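Local coordinates for protein ribosomal RNA small subunit methyltransferase Nep1 (Archaeoglobus fulgidus, PDB 3O7B) that probably methylates N1 of a specific pseudouridine in the 16S ribosomal RNA during ribosome biogenesis, using S-adenosylmethionine as methyl donor, at residues 168-173 with 187-192. Numbering follows the deposited sequence.
With SAH (S-adenosyl-L-homocysteine), chain C.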
# COMPACT_ATOMS: atom_id res chain seq x y z
N ASP A 168 24.41 11.31 -3.68
CA ASP A 168 24.76 10.94 -2.30
C ASP A 168 23.86 9.78 -1.85
O ASP A 168 22.65 9.99 -1.67
CB ASP A 168 24.53 12.12 -1.35
CG ASP A 168 25.55 13.24 -1.51
OD1 ASP A 168 26.71 12.94 -1.83
OD2 ASP A 168 25.17 14.41 -1.29
N VAL A 169 24.42 8.60 -1.66
CA VAL A 169 23.63 7.43 -1.28
C VAL A 169 23.27 7.47 0.19
O VAL A 169 24.16 7.57 1.07
CB VAL A 169 24.34 6.10 -1.61
CG1 VAL A 169 23.52 4.91 -1.10
CG2 VAL A 169 24.56 5.98 -3.11
N LEU A 170 21.97 7.38 0.47
CA LEU A 170 21.46 7.30 1.84
C LEU A 170 20.80 5.94 1.99
O LEU A 170 19.77 5.68 1.35
CB LEU A 170 20.47 8.43 2.09
CG LEU A 170 20.92 9.85 1.77
CD1 LEU A 170 19.76 10.82 1.97
CD2 LEU A 170 22.12 10.26 2.66
N LEU A 171 21.42 5.04 2.75
CA LEU A 171 20.90 3.70 2.94
C LEU A 171 20.15 3.66 4.25
O LEU A 171 20.73 3.89 5.32
CB LEU A 171 22.03 2.65 2.96
CG LEU A 171 21.58 1.21 3.18
CD1 LEU A 171 20.69 0.73 2.02
CD2 LEU A 171 22.78 0.28 3.36
N PHE A 172 18.86 3.39 4.18
CA PHE A 172 18.06 3.33 5.39
C PHE A 172 18.15 1.93 5.99
O PHE A 172 17.82 0.94 5.35
CB PHE A 172 16.63 3.81 5.09
CG PHE A 172 16.57 5.30 4.91
CD1 PHE A 172 16.34 6.14 6.01
CD2 PHE A 172 16.85 5.89 3.69
CE1 PHE A 172 16.37 7.53 5.88
CE2 PHE A 172 16.89 7.27 3.54
CZ PHE A 172 16.65 8.10 4.65
N ARG A 173 18.71 1.86 7.20
CA ARG A 173 18.78 0.60 7.96
C ARG A 173 18.71 0.93 9.44
O ARG A 173 19.19 1.98 9.87
CB ARG A 173 20.08 -0.20 7.75
CG ARG A 173 21.07 0.28 6.75
CD ARG A 173 22.43 -0.41 6.99
NE ARG A 173 22.36 -1.87 6.92
CZ ARG A 173 23.40 -2.67 6.72
NH1 ARG A 173 24.63 -2.17 6.57
NH2 ARG A 173 23.23 -3.98 6.66
N GLY A 187 21.70 18.06 -1.55
CA GLY A 187 21.90 18.00 -3.01
C GLY A 187 21.21 16.82 -3.68
O GLY A 187 20.13 16.39 -3.25
N ASP A 188 21.83 16.29 -4.73
CA ASP A 188 21.32 15.10 -5.41
C ASP A 188 21.55 13.88 -4.51
O ASP A 188 22.70 13.54 -4.22
CB ASP A 188 22.06 14.88 -6.74
CG ASP A 188 21.83 16.01 -7.74
OD1 ASP A 188 20.90 16.82 -7.55
OD2 ASP A 188 22.61 16.06 -8.73
N VAL A 189 20.47 13.23 -4.09
CA VAL A 189 20.58 12.05 -3.21
C VAL A 189 19.98 10.82 -3.86
O VAL A 189 19.14 10.94 -4.74
CB VAL A 189 19.94 12.27 -1.81
CG1 VAL A 189 20.61 13.44 -1.10
CG2 VAL A 189 18.42 12.48 -1.89
N ALA A 190 20.44 9.64 -3.45
CA ALA A 190 19.81 8.37 -3.79
C ALA A 190 19.32 7.75 -2.49
O ALA A 190 20.11 7.29 -1.66
CB ALA A 190 20.77 7.44 -4.49
N VAL A 191 18.00 7.78 -2.29
CA VAL A 191 17.35 7.23 -1.11
C VAL A 191 17.14 5.75 -1.36
O VAL A 191 16.43 5.40 -2.29
CB VAL A 191 15.98 7.89 -0.88
CG1 VAL A 191 15.17 7.10 0.15
CG2 VAL A 191 16.15 9.33 -0.45
N CYS A 192 17.77 4.89 -0.55
CA CYS A 192 17.78 3.46 -0.77
C CYS A 192 17.09 2.74 0.37
O CYS A 192 17.49 2.86 1.55
CB CYS A 192 19.22 2.95 -0.94
SG CYS A 192 20.06 3.61 -2.41
N SAH C . 16.29 -6.10 7.63
CA SAH C . 14.84 -6.19 7.97
CB SAH C . 14.07 -6.74 6.78
CG SAH C . 13.72 -5.67 5.74
SD SAH C . 12.73 -4.31 6.44
C SAH C . 14.59 -7.04 9.21
O SAH C . 15.54 -7.47 9.87
C5' SAH C . 12.53 -3.19 5.02
C4' SAH C . 13.49 -2.02 4.88
O4' SAH C . 13.12 -0.94 5.72
C3' SAH C . 14.92 -2.31 5.29
O3' SAH C . 15.61 -3.03 4.30
C2' SAH C . 15.46 -0.92 5.50
O2' SAH C . 15.77 -0.31 4.24
C1' SAH C . 14.27 -0.19 6.09
N9 SAH C . 14.24 -0.09 7.58
C8 SAH C . 13.65 -0.95 8.46
N7 SAH C . 13.82 -0.46 9.72
C5 SAH C . 14.48 0.71 9.64
C6 SAH C . 14.92 1.62 10.59
N6 SAH C . 14.69 1.42 11.90
N1 SAH C . 15.58 2.76 10.19
C2 SAH C . 15.84 2.99 8.85
N3 SAH C . 15.41 2.07 7.91
C4 SAH C . 14.75 0.95 8.29
O HOH W 1 25.08 15.17 -4.57
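The ring of Phe172 has Cys192 O at its edge, in the ring plane, and C2 of the S-adenosylhomocysteine adenine also near that plane; Val191 meets it obliquely, CG1 lying 3.8 Å from Phe172 CE2. The two segments are the strands of a parallel beta-alpha-beta unit in this SPOUT methyltransferase: 168-172 leads through helix 181-184 to 189-194, beside it in the sheet. It is an example of a ligand, here the reaction product S-adenosylhomocysteine, bound at the C-terminal ends of neighbouring parallel strands. Five backbone hydrogen bonds join the segments, from Asp168 N to Asp188 O through to Phe172 N to Cys192 O, the latter 3.0 Å long and almost straight at 177°. On the face bearing Val191, Leu170 CD1 rests against Val189 CB (4.1 Å). On the reverse, Cys192 SG meets Val169 CG1 at 3.9 Å, while its CB receives Leu171 CD1. With CG1 anti to the backbone N (chi1 176°), Val169 directs that methyl towards the sulfur. Leu206 and Leu209 of helix 203-209 pack on this side, and strands 28-35 and 212-215 flank the pair within the sheet. At the N-terminal end of the pair, away from the ligand, a water donates to Asp188 O and, weakly, to Asp168 OD2. At the C-terminal end of strand 168-172, the ribose hydroxyl O2' of S-adenosylhomocysteine donates to Phe172 O at 2.6 Å.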